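Local coordinates for probable endoglucanase (Gluconacetobacter xylinus, PDB 1WZZ), which hydrolyses internal beta-1,4-glucosidic linkages of cellulose-type glucans, including carboxymethyl cellulose, as a family 8 glycoside hydrolase, at residues M144-P148 with Y149-M153; D182-D186 with P187-Q191; A318-T321 with L322-Y325; H249-P253 with N254-D258. All blocks are in the same frame, centred on the assembly; numbering follows the deposited sequence.

All four contacts are local and lie within the family 8 (alpha/alpha)6 barrel, following the chain in the order 1, 2, 4, 3. Contact 1 is the partly buried hairpin 143-146/149-152, contact 2 the junction between helices 174-184 and 188-202, contact 4 the junction between helices 240-247 and 253-266, and contact 3 an inner turn of helix 315-331. Contacts 1 and 2 have centres about 16 Å apart and touch: Val150 CG2 lies 3.6 Å from Gln191 CD. Contacts 1 and 3 lie on opposite sides of the chain's centre, about 29 Å between centres. Contact 3 belongs to the buried interior near the predicted catalytic residues, while contact 4 lies away from them.

Contact 1: residues M144-P148 with Y149-M153; sequences MKAGP and YVVLM
Over one face of the Tyr149 ring sits the ring of Pro148, whose CG is 3.8 Å from the Tyr149 centroid. The displacement from the ring normal is just 11°, which identifies a CH-pi contact at the middle of the face. Tyr149 CG is beside its backbone N (chi1 -45°), which runs its side chain alongside that of Pro148, the two pointing the same way. Ala146 O also approaches the ring, 3.5 Å from Tyr149 CD1, and Asp195, Arg198 and Leu199 of helix 188-202 touch the tyrosine from elsewhere. With an alanine here, Pro148 CG would probably lose its aromatic partner and a gap would be likely to open between the turn and helix 188-202.

Two pairs of backbone bonds hold the strands together. Ala146 and Tyr149 exchange one pair, with Tyr149 N 2.9 Å from Ala146 O. Met144 and Val151 exchange the other, and Val151 N reaches Met144 O at 2.7 Å. Between them Lys145 and Val150 form the non-hydrogen-bonded pair. Ala146, Val151 and Met144 share a face with Tyr149; there Ala146 CB meets Val151 CG1 at 4.0 Å, and strand 164-167 covers both. Farther from the turn, the selenomethionine chains of Met144 and Met153 bend at chi3 and cross at a slant, their SE atoms 3.9 Å apart. Gly147, with a phi of 57°, and Pro148 are the two central residues of a type II' turn, which makes this a tight two-residue antiparallel beta hairpin.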
loop_
_atom_site.group_PDB
_atom_site.type_symbol
_atom_site.label_atom_id
_atom_site.label_comp_id
_atom_site.label_asym_id
_atom_site.label_seq_id
_atom_site.Cartn_x
_atom_site.Cartn_y
_atom_site.Cartn_z
HETATM N N MSE A 144 -6.239 15.144 8.371
HETATM C CA MSE A 144 -6.184 16.412 9.078
HETATM C C MSE A 144 -5.297 17.418 8.339
HETATM O O MSE A 144 -4.714 17.112 7.309
HETATM C CB MSE A 144 -5.588 16.204 10.448
HETATM C CG MSE A 144 -4.115 15.959 10.380
HETATM SE SE MSE A 144 -3.356 15.963 12.147
HETATM C CE MSE A 144 -3.957 17.670 12.789
ATOM N N LYS A 145 -5.143 18.593 8.938
ATOM C CA LYS A 145 -4.379 19.685 8.334
ATOM C C LYS A 145 -2.906 19.770 8.642
ATOM O O LYS A 145 -2.453 19.523 9.759
ATOM C CB LYS A 145 -5.075 21.006 8.690
ATOM C CG LYS A 145 -6.538 20.994 8.295
ATOM C CD LYS A 145 -7.346 22.113 8.963
ATOM C CE LYS A 145 -6.842 23.495 8.573
ATOM N NZ LYS A 145 -7.741 24.568 9.110
ATOM N N ALA A 146 -2.138 20.117 7.618
ATOM C CA ALA A 146 -0.707 20.281 7.741
ATOM C C ALA A 146 -0.366 21.325 6.680
ATOM O O ALA A 146 -0.517 21.064 5.479
ATOM C CB ALA A 146 0.008 18.970 7.448
ATOM N N GLY A 147 0.071 22.506 7.117
ATOM C CA GLY A 147 0.359 23.536 6.137
ATOM C C GLY A 147 -0.903 23.769 5.319
ATOM O O GLY A 147 -1.997 23.851 5.862
ATOM N N PRO A 148 -0.803 23.859 3.988
ATOM C CA PRO A 148 -1.980 24.089 3.144
ATOM C C PRO A 148 -2.717 22.831 2.703
ATOM O O PRO A 148 -3.653 22.870 1.893
ATOM C CB PRO A 148 -1.379 24.819 1.947
ATOM C CG PRO A 148 -0.091 24.035 1.767
ATOM C CD PRO A 148 0.440 23.950 3.200
ATOM N N TYR A 149 -2.310 21.697 3.247
ATOM C CA TYR A 149 -2.919 20.455 2.803
ATOM C C TYR A 149 -3.773 19.763 3.847
ATOM O O TYR A 149 -3.658 20.068 5.032
ATOM C CB TYR A 149 -1.844 19.429 2.469
ATOM C CG TYR A 149 -0.677 19.926 1.641
ATOM C CD1 TYR A 149 0.547 20.219 2.233
ATOM C CD2 TYR A 149 -0.812 20.063 0.271
ATOM C CE1 TYR A 149 1.635 20.647 1.461
ATOM C CE2 TYR A 149 0.253 20.484 -0.506
ATOM C CZ TYR A 149 1.456 20.770 0.087
ATOM O OH TYR A 149 2.493 21.209 -0.710
ATOM N N VAL A 150 -4.610 18.855 3.368
ATOM C CA VAL A 150 -5.366 17.950 4.256
ATOM C C VAL A 150 -4.627 16.650 3.926
ATOM O O VAL A 150 -4.614 16.205 2.765
ATOM C CB VAL A 150 -6.816 17.815 3.892
ATOM C CG1 VAL A 150 -7.474 16.714 4.771
ATOM C CG2 VAL A 150 -7.534 19.137 4.207
ATOM N N VAL A 151 -3.989 16.071 4.930
ATOM C CA VAL A 151 -3.185 14.870 4.708
ATOM C C VAL A 151 -3.749 13.628 5.351
ATOM O O VAL A 151 -4.573 13.721 6.250
ATOM C CB VAL A 151 -1.779 15.082 5.250
ATOM C CG1 VAL A 151 -1.207 16.402 4.616
ATOM C CG2 VAL A 151 -1.807 15.230 6.799
ATOM N N LEU A 152 -3.257 12.475 4.886
ATOM C CA LEU A 152 -3.646 11.171 5.408
ATOM C C LEU A 152 -2.520 10.722 6.363
ATOM O O LEU A 152 -1.391 10.506 5.933
ATOM C CB LEU A 152 -3.762 10.206 4.229
ATOM C CG LEU A 152 -4.167 8.761 4.468
ATOM C CD1 LEU A 152 -5.657 8.683 4.868
ATOM C CD2 LEU A 152 -3.924 7.981 3.152
HETATM N N MSE A 153 -2.816 10.575 7.662
HETATM C CA MSE A 153 -1.809 10.165 8.653
HETATM C C MSE A 153 -1.524 8.658 8.532
HETATM O O MSE A 153 -2.425 7.887 8.214
HETATM C CB MSE A 153 -2.290 10.457 10.103
HETATM C CG MSE A 153 -2.533 11.913 10.423
HETATM SE SE MSE A 153 -2.330 12.189 12.368
HETATM C CE MSE A 153 -3.240 10.575 13.040
#

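Contact 2: residues D182-D186 with P187-Q191; sequences DLTAD and PRWRQ
Asp186 and Arg188 are clasped side-on: NE and NH1 of the arginine each meet a different carboxylate oxygen. Arg188 NH1 lies 3.0 Å from Asp186 OD2, and Arg188 NE lies 3.2 Å from Asp186 OD1, both on syn sides. The oxygens stay close to the guanidinium plane, although the two flat groups are turned 41° apart. Two torsions make this possible. Asp186 carries CG anti to its amide nitrogen (chi1 -164°), which swings the carboxylate forward along the chain, and Arg188 folds back through a bend at chi3 (-68°). Asp186 OD1 has a further donor: Arg188 N binds it on the anti side at 3.0 Å, a capping bond at the entry to helix 188-202.

Behind this, Thr184 OG1 accepts from Asp186 N at 3.2 Å, an ST turn, while itself bonding to Ala180 O. The same oxygen stands at the edge of the Trp189 ring, 3.5 Å from Trp189 CD1, the two side chains crossing at about a right angle. Arg188 NH1 also bonds to Asn140 OD1. The acid thus satisfies both the backbone amide of Arg188 and a cation, and its negative charge near the N-terminal end is probably favourable to the helix dipole.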
loop_
_atom_site.group_PDB
_atom_site.type_symbol
_atom_site.label_atom_id
_atom_site.label_comp_id
_atom_site.label_asym_id
_atom_site.label_seq_id
_atom_site.Cartn_x
_atom_site.Cartn_y
_atom_site.Cartn_z
ATOM N N ASP A 182 -16.513 6.769 -4.120
ATOM C CA ASP A 182 -17.612 6.140 -4.841
ATOM C C ASP A 182 -18.655 5.516 -3.906
ATOM O O ASP A 182 -19.857 5.534 -4.205
ATOM C CB ASP A 182 -17.087 5.054 -5.791
ATOM C CG ASP A 182 -16.411 5.626 -7.026
ATOM O OD1 ASP A 182 -15.816 4.833 -7.785
ATOM O OD2 ASP A 182 -16.471 6.854 -7.251
ATOM N N LEU A 183 -18.213 4.939 -2.793
ATOM C CA LEU A 183 -19.155 4.290 -1.873
ATOM C C LEU A 183 -19.771 5.196 -0.827
ATOM O O LEU A 183 -20.882 4.924 -0.351
ATOM C CB LEU A 183 -18.483 3.132 -1.145
ATOM C CG LEU A 183 -18.034 1.963 -2.012
ATOM C CD1 LEU A 183 -17.431 0.920 -1.092
ATOM C CD2 LEU A 183 -19.204 1.371 -2.796
ATOM N N THR A 184 -19.073 6.264 -0.456
ATOM C CA THR A 184 -19.578 7.158 0.585
ATOM C C THR A 184 -20.044 8.520 0.110
ATOM O O THR A 184 -20.806 9.198 0.826
ATOM C CB THR A 184 -18.508 7.462 1.663
ATOM O OG1 THR A 184 -17.478 8.279 1.088
ATOM C CG2 THR A 184 -17.881 6.199 2.198
ATOM N N ALA A 185 -19.556 8.929 -1.060
ATOM C CA ALA A 185 -19.849 10.230 -1.647
ATOM C C ALA A 185 -19.449 11.395 -0.718
ATOM O O ALA A 185 -19.970 12.505 -0.848
ATOM C CB ALA A 185 -21.344 10.325 -2.005
ATOM N N ASP A 186 -18.535 11.155 0.220
ATOM C CA ASP A 186 -18.118 12.213 1.137
ATOM C C ASP A 186 -17.167 13.151 0.404
ATOM O O ASP A 186 -16.096 12.748 -0.069
ATOM C CB ASP A 186 -17.440 11.627 2.369
ATOM C CG ASP A 186 -17.342 12.619 3.517
ATOM O OD1 ASP A 186 -16.917 13.770 3.282
ATOM O OD2 ASP A 186 -17.669 12.235 4.657
ATOM N N PRO A 187 -17.554 14.426 0.274
ATOM C CA PRO A 187 -16.729 15.421 -0.416
ATOM C C PRO A 187 -15.327 15.623 0.147
ATOM O O PRO A 187 -14.431 16.100 -0.548
ATOM C CB PRO A 187 -17.583 16.700 -0.329
ATOM C CG PRO A 187 -18.350 16.498 0.935
ATOM C CD PRO A 187 -18.758 15.048 0.857
ATOM N N ARG A 188 -15.137 15.263 1.408
ATOM C CA ARG A 188 -13.842 15.407 2.046
ATOM C C ARG A 188 -12.790 14.543 1.360
ATOM O O ARG A 188 -11.600 14.867 1.396
ATOM C CB ARG A 188 -13.950 15.051 3.538
ATOM C CG ARG A 188 -14.712 16.092 4.381
ATOM C CD ARG A 188 -14.725 15.706 5.871
ATOM N NE ARG A 188 -15.526 14.502 6.088
ATOM C CZ ARG A 188 -15.465 13.725 7.174
ATOM N NH1 ARG A 188 -16.246 12.652 7.248
ATOM N NH2 ARG A 188 -14.614 13.993 8.162
ATOM N N TRP A 189 -13.212 13.465 0.710
ATOM C CA TRP A 189 -12.243 12.588 0.045
ATOM C C TRP A 189 -11.598 13.290 -1.121
ATOM O O TRP A 189 -10.470 12.950 -1.514
ATOM C CB TRP A 189 -12.892 11.303 -0.451
ATOM C CG TRP A 189 -13.120 10.267 0.614
ATOM C CD1 TRP A 189 -14.327 9.791 1.052
ATOM C CD2 TRP A 189 -12.121 9.593 1.395
ATOM N NE1 TRP A 189 -14.138 8.869 2.050
ATOM C CE2 TRP A 189 -12.797 8.729 2.285
ATOM C CE3 TRP A 189 -10.712 9.636 1.433
ATOM C CZ2 TRP A 189 -12.121 7.913 3.199
ATOM C CZ3 TRP A 189 -10.041 8.826 2.342
ATOM C CH2 TRP A 189 -10.748 7.971 3.217
ATOM N N ARG A 190 -12.301 14.272 -1.677
ATOM C CA ARG A 190 -11.746 15.000 -2.818
ATOM C C ARG A 190 -10.458 15.725 -2.493
ATOM O O ARG A 190 -9.458 15.545 -3.201
ATOM C CB ARG A 190 -12.759 16.002 -3.380
ATOM C CG ARG A 190 -12.238 16.757 -4.603
ATOM C CD ARG A 190 -13.276 17.719 -5.171
ATOM N NE ARG A 190 -14.572 17.065 -5.356
ATOM C CZ ARG A 190 -15.561 17.087 -4.463
ATOM N NH1 ARG A 190 -15.413 17.738 -3.309
ATOM N NH2 ARG A 190 -16.700 16.449 -4.720
ATOM N N GLN A 191 -10.450 16.544 -1.445
ATOM C CA GLN A 191 -9.242 17.244 -1.140
ATOM C C GLN A 191 -8.171 16.268 -0.711
ATOM O O GLN A 191 -7.006 16.536 -0.919
ATOM C CB GLN A 191 -9.408 18.315 -0.055
ATOM C CG GLN A 191 -8.095 19.064 0.096
ATOM C CD GLN A 191 -8.198 20.361 0.853
ATOM O OE1 GLN A 191 -9.259 20.705 1.398
ATOM N NE2 GLN A 191 -7.087 21.095 0.905
#

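Contact 3: residues A318-T321 with L322-Y325; sequences AALT and LLVY
Thr321 and Tyr325, one helical turn apart, make the tight part of this contact, their side chains lying side by side and pointing the same way. The threonine has CG2 anti to its amide nitrogen, a rotation that places the methyl alongside the tyrosine ring, where it lies 3.7 Å from Tyr325 CE2. The ring also turns its edge to the backbone: Thr321 O lies in the ring plane, 3.2 Å from Tyr325 CD2. The same carbonyl accepts from Tyr325 N at 3.1 Å, so one oxygen meets both the amide and the ring edge of the same residue. The polar ends are paired elsewhere, Thr321 OG1 with Ser317 O and Tyr325 OH with Pro307 O. If a phenylalanine took the place of Tyr325, the hydroxyl would be missing and Pro307 O would probably be left without this mate.

On another flank the packing is looser. The side chains of Leu320 and Leu323 come near each other at their ends, Leu320 CD1 being 4.4 Å from Leu323 CD2. No side of the contact faces solvent, since all eight residues are buried, and this looser flank is covered by other helices.

Side chain to side chain, Ala319 is about 8 Å from Glu49, the proton donor by similarity, and Leu323 about 8 Å from Asp106, the predicted nucleophile; the helix probably backs the active-site region. This part of helix 315-331 packs against three others: Leu322 on Gln22 and Phe26 of helix 18-30, Leu323 on Leu243, Tyr244 and Trp247 of helix 240-247, and Val324 on Ala293, Val294 and Cys297 of helix 289-297.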
loop_
_atom_site.group_PDB
_atom_site.type_symbol
_atom_site.label_atom_id
_atom_site.label_comp_id
_atom_site.label_asym_id
_atom_site.label_seq_id
_atom_site.Cartn_x
_atom_site.Cartn_y
_atom_site.Cartn_z
ATOM N N ALA A 318 6.709 -11.339 -3.217
ATOM C CA ALA A 318 5.504 -11.986 -3.739
ATOM C C ALA A 318 4.294 -11.072 -3.656
ATOM O O ALA A 318 3.536 -10.954 -4.605
ATOM C CB ALA A 318 5.231 -13.249 -2.963
ATOM N N ALA A 319 4.091 -10.457 -2.496
ATOM C CA ALA A 319 2.936 -9.588 -2.331
ATOM C C ALA A 319 3.006 -8.380 -3.249
ATOM O O ALA A 319 2.027 -8.004 -3.882
ATOM C CB ALA A 319 2.832 -9.120 -0.876
ATOM N N LEU A 320 4.180 -7.760 -3.351
ATOM C CA LEU A 320 4.292 -6.592 -4.226
ATOM C C LEU A 320 4.062 -6.988 -5.677
ATOM O O LEU A 320 3.435 -6.276 -6.444
ATOM C CB LEU A 320 5.680 -5.965 -4.054
ATOM C CG LEU A 320 5.970 -4.745 -4.916
ATOM C CD1 LEU A 320 4.919 -3.641 -4.623
ATOM C CD2 LEU A 320 7.377 -4.206 -4.565
ATOM N N THR A 321 4.580 -8.154 -6.058
ATOM C CA THR A 321 4.387 -8.595 -7.426
ATOM C C THR A 321 2.914 -8.844 -7.739
ATOM O O THR A 321 2.413 -8.393 -8.773
ATOM C CB THR A 321 5.201 -9.878 -7.702
ATOM O OG1 THR A 321 6.597 -9.594 -7.490
ATOM C CG2 THR A 321 5.017 -10.338 -9.136
ATOM N N LEU A 322 2.210 -9.537 -6.842
ATOM C CA LEU A 322 0.789 -9.798 -7.081
ATOM C C LEU A 322 -0.012 -8.488 -7.088
ATOM O O LEU A 322 -0.960 -8.328 -7.853
ATOM C CB LEU A 322 0.266 -10.796 -6.035
ATOM C CG LEU A 322 -1.148 -11.364 -6.193
ATOM C CD1 LEU A 322 -1.572 -11.578 -7.611
ATOM C CD2 LEU A 322 -1.165 -12.670 -5.418
ATOM N N LEU A 323 0.413 -7.514 -6.293
ATOM C CA LEU A 323 -0.269 -6.221 -6.282
ATOM C C LEU A 323 -0.183 -5.598 -7.679
ATOM O O LEU A 323 -1.128 -4.971 -8.164
ATOM C CB LEU A 323 0.387 -5.320 -5.245
ATOM C CG LEU A 323 -0.326 -4.009 -4.943
ATOM C CD1 LEU A 323 -1.708 -4.315 -4.287
ATOM C CD2 LEU A 323 0.557 -3.188 -4.025
ATOM N N VAL A 324 0.966 -5.755 -8.346
ATOM C CA VAL A 324 1.110 -5.224 -9.691
ATOM C C VAL A 324 0.179 -5.968 -10.671
ATOM O O VAL A 324 -0.404 -5.359 -11.581
ATOM C CB VAL A 324 2.590 -5.327 -10.183
ATOM C CG1 VAL A 324 2.677 -4.908 -11.656
ATOM C CG2 VAL A 324 3.498 -4.410 -9.318
ATOM N N TYR A 325 0.047 -7.285 -10.515
ATOM C CA TYR A 325 -0.878 -8.016 -11.392
ATOM C C TYR A 325 -2.299 -7.453 -11.238
ATOM O O TYR A 325 -3.033 -7.336 -12.220
ATOM C CB TYR A 325 -0.891 -9.516 -11.053
ATOM C CG TYR A 325 0.209 -10.310 -11.727
ATOM C CD1 TYR A 325 -0.044 -11.043 -12.890
ATOM C CD2 TYR A 325 1.483 -10.358 -11.180
ATOM C CE1 TYR A 325 0.965 -11.815 -13.488
ATOM C CE2 TYR A 325 2.506 -11.122 -11.774
ATOM C CZ TYR A 325 2.231 -11.841 -12.916
ATOM O OH TYR A 325 3.253 -12.588 -13.471
#

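Contact 4: residues H249-P253 with N254-D258; sequences HMLAP and NVLAD
Leu251 reaches forward over the first turn of helix 253-266 and divides its two methyls between Val255 and Leu256. Its CG is anti to the amide nitrogen (chi1 -173°), a rotation that brings the branch close to the helix although the CA-CB bond itself does not aim at it. Leu251 CD1 comes within 3.7 Å of Val255 CG1, the two chains crossing obliquely. The other methyl, Leu251 CD2, lies 3.9 Å from Leu256 CD1, and here the side chains are set at about a right angle. A smaller contact flanks this pair: Ala252 CB is 4.1 Å from Val255 CG2. Asn254 OD1 also comes to 3.6 Å from Ala252 CB.

The backbone beneath supplies the polar frame. Ala252 holds the N-cap position, and its carbonyl receives Leu256 N at 2.9 Å, almost straight at 173°. Val255 N makes a weak second bond to the same oxygen. Pro253, next in line, opens the helix with a ring that has no N-H to satisfy, and its O accepts from Ala257 N at 2.8 Å. Farther along the helix, salt bridges from Asp258 to Arg204 and Arg209 join it to the loop that follows helix 188-202.

Upstream, His249 closes helix 240-247 in a Schellman motif. Leu251, just before the N-cap, and Leu256, in the first turn, meet the definition of a hydrophobic staple at a helix N-terminus.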
loop_
_atom_site.group_PDB
_atom_site.type_symbol
_atom_site.label_atom_id
_atom_site.label_comp_id
_atom_site.label_asym_id
_atom_site.label_seq_id
_atom_site.Cartn_x
_atom_site.Cartn_y
_atom_site.Cartn_z
ATOM N N HIS A 249 -4.864 6.003 -12.368
ATOM C CA HIS A 249 -4.850 6.931 -13.513
ATOM C C HIS A 249 -4.593 8.353 -13.016
ATOM O O HIS A 249 -5.159 9.326 -13.533
ATOM C CB HIS A 249 -6.188 6.902 -14.270
ATOM C CG HIS A 249 -6.522 5.576 -14.875
ATOM N ND1 HIS A 249 -5.840 5.051 -15.951
ATOM C CD2 HIS A 249 -7.465 4.661 -14.547
ATOM C CE1 HIS A 249 -6.345 3.869 -16.258
ATOM N NE2 HIS A 249 -7.332 3.609 -15.422
HETATM N N MSE A 250 -3.731 8.483 -12.013
HETATM C CA MSE A 250 -3.436 9.785 -11.467
HETATM C C MSE A 250 -1.937 10.045 -11.354
HETATM O O MSE A 250 -1.513 10.806 -10.502
HETATM C CB MSE A 250 -4.133 9.944 -10.103
HETATM C CG MSE A 250 -5.677 9.891 -10.207
HETATM SE SE MSE A 250 -6.401 11.350 -11.323
HETATM C CE MSE A 250 -7.689 10.389 -12.417
ATOM N N LEU A 251 -1.148 9.402 -12.218
ATOM C CA LEU A 251 0.309 9.615 -12.220
ATOM C C LEU A 251 0.564 10.706 -13.251
ATOM O O LEU A 251 0.408 10.482 -14.461
ATOM C CB LEU A 251 1.048 8.326 -12.598
ATOM C CG LEU A 251 2.587 8.343 -12.483
ATOM C CD1 LEU A 251 3.032 8.671 -11.072
ATOM C CD2 LEU A 251 3.136 6.982 -12.895
ATOM N N ALA A 252 0.962 11.876 -12.762
ATOM C CA ALA A 252 1.182 13.036 -13.625
ATOM C C ALA A 252 2.316 12.784 -14.592
ATOM O O ALA A 252 3.302 12.159 -14.253
ATOM C CB ALA A 252 1.504 14.256 -12.797
ATOM N N PRO A 253 2.193 13.307 -15.813
ATOM C CA PRO A 253 3.248 13.105 -16.813
ATOM C C PRO A 253 4.652 13.434 -16.340
ATOM O O PRO A 253 5.601 12.678 -16.616
ATOM C CB PRO A 253 2.813 14.011 -17.957
ATOM C CG PRO A 253 1.316 13.970 -17.865
ATOM C CD PRO A 253 1.058 14.060 -16.374
ATOM N N ASN A 254 4.822 14.547 -15.630
ATOM C CA ASN A 254 6.171 14.890 -15.199
ATOM C C ASN A 254 6.707 13.911 -14.181
ATOM O O ASN A 254 7.916 13.646 -14.150
ATOM C CB ASN A 254 6.264 16.333 -14.670
ATOM C CG ASN A 254 5.570 16.527 -13.331
ATOM O OD1 ASN A 254 4.358 16.353 -13.219
ATOM N ND2 ASN A 254 6.341 16.902 -12.306
ATOM N N VAL A 255 5.809 13.356 -13.353
ATOM C CA VAL A 255 6.223 12.385 -12.355
ATOM C C VAL A 255 6.540 11.051 -13.033
ATOM O O VAL A 255 7.557 10.422 -12.731
ATOM C CB VAL A 255 5.125 12.221 -11.262
ATOM C CG1 VAL A 255 5.579 11.174 -10.232
ATOM C CG2 VAL A 255 4.902 13.574 -10.574
ATOM N N LEU A 256 5.687 10.613 -13.948
ATOM C CA LEU A 256 5.959 9.382 -14.689
ATOM C C LEU A 256 7.322 9.550 -15.412
ATOM O O LEU A 256 8.141 8.622 -15.435
ATOM C CB LEU A 256 4.864 9.134 -15.730
ATOM C CG LEU A 256 5.137 8.010 -16.732
ATOM C CD1 LEU A 256 5.407 6.684 -16.029
ATOM C CD2 LEU A 256 3.956 7.921 -17.684
ATOM N N ALA A 257 7.550 10.716 -16.009
ATOM C CA ALA A 257 8.808 10.920 -16.736
ATOM C C ALA A 257 10.011 10.718 -15.840
ATOM O O ALA A 257 11.005 10.101 -16.242
ATOM C CB ALA A 257 8.851 12.333 -17.370
ATOM N N ASP A 258 9.944 11.244 -14.617
ATOM C CA ASP A 258 11.053 11.097 -13.686
ATOM C C ASP A 258 11.228 9.626 -13.282
ATOM O O ASP A 258 12.359 9.131 -13.194
ATOM C CB ASP A 258 10.845 11.970 -12.439
ATOM C CG ASP A 258 11.085 13.455 -12.712
ATOM O OD1 ASP A 258 11.823 13.787 -13.685
ATOM O OD2 ASP A 258 10.554 14.296 -11.940
#